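Local coordinates for carbon monoxide dehydrogenase (Thermococcus sp. AM4, PDB 6T7J), which catalyses the reversible oxidation of carbon monoxide to carbon dioxide, probably passing electrons through iron-sulfur clusters to or from a redox partner such as ferredoxin, at residues C54-N57 and G61-R64. Sequence-based numbering, arbitrary orientation.
Sequences CCRN and GPCR. With SF4 (iron/sulfur cluster), chain D; FES (Fe2/s2 (inorganic) cluster), chain E; FES (Fe2/s2 (inorganic) cluster), chain B.
Two backbone hydrogen bonds pair Cys-55 with Cys-63: Cys-55 N reaches Cys-63 O at 3.0 Å (160° at the hydrogen), and Cys-63 N returns the bond to Cys-55 O, also at 3.0 Å (167°). The pair fixes the spacing of two cysteines, 5.4 Å from CA to CA, whose sulfurs reach the same cluster. Each acceptor oxygen also receives a CA-H...O contact, Cys-54 CA to Cys-63 O at 3.2 Å and, longer, Pro-62 CA to Cys-55 O.

Metal contacts divide by face. On one, Cys-55 SG, turned anti to its backbone N (chi1 175°), binds FE2 of the Fe4S4 cluster at 2.4 Å, while Cys-63 SG, which lies anti to its carbonyl carbon, sits near FE3. That thiolate of Cys-55 also accepts the N-H of Asn-57. Gly-61 CA packs against inorganic sulfur S1. On the opposite face, Cys-54 SG binds FE1 of the Fe2S2 unit of chain E at 2.3 Å, and Arg-64 NE lies 3.4 Å from its S1. Cys-54 and Arg-64 form the non-hydrogen-bonded pair of this short antiparallel beta hairpin, whose two faces thereby serve separate metal sites. The two Fe2S2 units are cross-bonded iron to sulfur into a cubane-like body at the dimer interface, where Cys-54 packs on Arg-56 of the second subunit; this is consistent with an electron path between subunits, as in related dehydrogenases whose D cluster bridges them.

Side-chain packing centres on Arg-56 CG, which meets Pro-62 CB at 3.9 Å; the proline follows a cis peptide bond. A bend at chi3 helps carry the guanidinium to the chain B unit, whose S2 lies near its edge. Shortening Arg-56 to an alanine is likely to strip cover from Pro-62 CB and take one positive charge from beside that sulfur. Helix 81-115 adds Ile-84 and Arg-87 against Cys-55.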
loop_
_atom_site.group_PDB
_atom_site.type_symbol
_atom_site.label_atom_id
_atom_site.label_comp_id
_atom_site.label_asym_id
_atom_site.label_seq_id
_atom_site.Cartn_x
_atom_site.Cartn_y
_atom_site.Cartn_z
ATOM N N CYS A 54 -2.624 13.938 -11.022
ATOM C CA CYS A 54 -3.917 13.294 -11.206
ATOM C C CYS A 54 -4.074 12.210 -10.154
ATOM O O CYS A 54 -3.206 11.342 -10.019
ATOM C CB CYS A 54 -4.060 12.699 -12.611
ATOM S SG CYS A 54 -5.371 11.462 -12.745
ATOM N N CYS A 55 -5.183 12.256 -9.420
ATOM C CA CYS A 55 -5.390 11.404 -8.259
ATOM C C CYS A 55 -6.656 10.576 -8.418
ATOM O O CYS A 55 -7.683 11.072 -8.892
ATOM C CB CYS A 55 -5.468 12.244 -6.981
ATOM S SG CYS A 55 -5.875 11.327 -5.492
ATOM N N ARG A 56 -6.583 9.331 -8.006
ATOM C CA ARG A 56 -7.669 8.415 -8.105
ATOM C C ARG A 56 -7.806 7.723 -6.783
ATOM O O ARG A 56 -8.162 6.588 -6.710
ATOM C CB ARG A 56 -7.367 7.405 -9.200
ATOM C CG ARG A 56 -7.219 8.021 -10.568
ATOM C CD ARG A 56 -7.045 6.982 -11.639
ATOM N NE ARG A 56 -6.194 5.923 -11.160
ATOM C CZ ARG A 56 -5.139 5.457 -11.806
ATOM N NH1 ARG A 56 -4.799 5.961 -12.969
ATOM N NH2 ARG A 56 -4.423 4.496 -11.278
ATOM N N ASN A 57 -7.564 8.447 -5.712
ATOM C CA ASN A 57 -7.622 7.856 -4.396
ATOM C C ASN A 57 -9.004 7.684 -3.797
ATOM O O ASN A 57 -9.149 7.088 -2.759
ATOM C CB ASN A 57 -6.681 8.565 -3.443
ATOM C CG ASN A 57 -5.243 8.310 -3.773
ATOM O OD1 ASN A 57 -4.939 7.742 -4.778
ATOM N ND2 ASN A 57 -4.366 8.737 -2.927
ATOM N N GLY A 61 -13.156 11.095 -7.534
ATOM C CA GLY A 61 -12.307 11.371 -8.663
ATOM C C GLY A 61 -12.736 10.588 -9.888
ATOM O O GLY A 61 -13.856 10.072 -9.955
ATOM N N PRO A 62 -11.845 10.468 -10.888
ATOM C CA PRO A 62 -10.470 10.984 -10.905
ATOM C C PRO A 62 -10.419 12.507 -10.973
ATOM O O PRO A 62 -11.306 13.121 -11.563
ATOM C CB PRO A 62 -9.872 10.368 -12.180
ATOM C CG PRO A 62 -10.857 9.325 -12.635
ATOM C CD PRO A 62 -12.184 9.781 -12.145
ATOM N N CYS A 63 -9.410 13.111 -10.354
ATOM C CA CYS A 63 -9.255 14.558 -10.359
ATOM C C CYS A 63 -7.925 14.936 -10.993
ATOM O O CYS A 63 -6.887 14.333 -10.696
ATOM C CB CYS A 63 -9.315 15.149 -8.945
ATOM S SG CYS A 63 -10.923 15.325 -8.162
ATOM N N ARG A 64 -7.973 15.952 -11.851
ATOM C CA ARG A 64 -6.814 16.536 -12.508
ATOM C C ARG A 64 -6.544 17.917 -11.934
ATOM O O ARG A 64 -7.477 18.696 -11.714
ATOM C CB ARG A 64 -7.045 16.696 -14.010
ATOM C CG ARG A 64 -7.019 15.446 -14.841
ATOM C CD ARG A 64 -7.952 15.656 -16.017
ATOM N NE ARG A 64 -7.672 14.774 -17.142
ATOM C CZ ARG A 64 -8.439 14.699 -18.225
ATOM N NH1 ARG A 64 -9.526 15.454 -18.321
ATOM N NH2 ARG A 64 -8.119 13.871 -19.210
HETATM FE FE1 SF4 D . -9.312 14.179 -3.409
HETATM FE FE2 SF4 D . -7.866 12.484 -4.990
HETATM FE FE3 SF4 D . -10.035 13.851 -6.091
HETATM FE FE4 SF4 D . -10.257 11.847 -4.197
HETATM S S1 SF4 D . -9.502 11.630 -6.361
HETATM S S2 SF4 D . -11.418 13.857 -4.262
HETATM S S3 SF4 D . -8.474 12.129 -2.797
HETATM S S4 SF4 D . -8.089 14.759 -5.275
HETATM FE FE1 FES E . -5.561 10.358 -14.755
HETATM FE FE2 FES E . -4.372 10.780 -17.188
HETATM S S1 FES E . -6.277 11.798 -16.398
HETATM S S2 FES E . -3.421 9.764 -15.353
HETATM FE FE1 FES B . -4.893 8.233 -16.254
HETATM FE FE2 FES B . -7.129 9.672 -16.923
HETATM S S1 FES B . -5.435 9.030 -18.341
HETATM S S2 FES B . -6.814 8.437 -15.005
#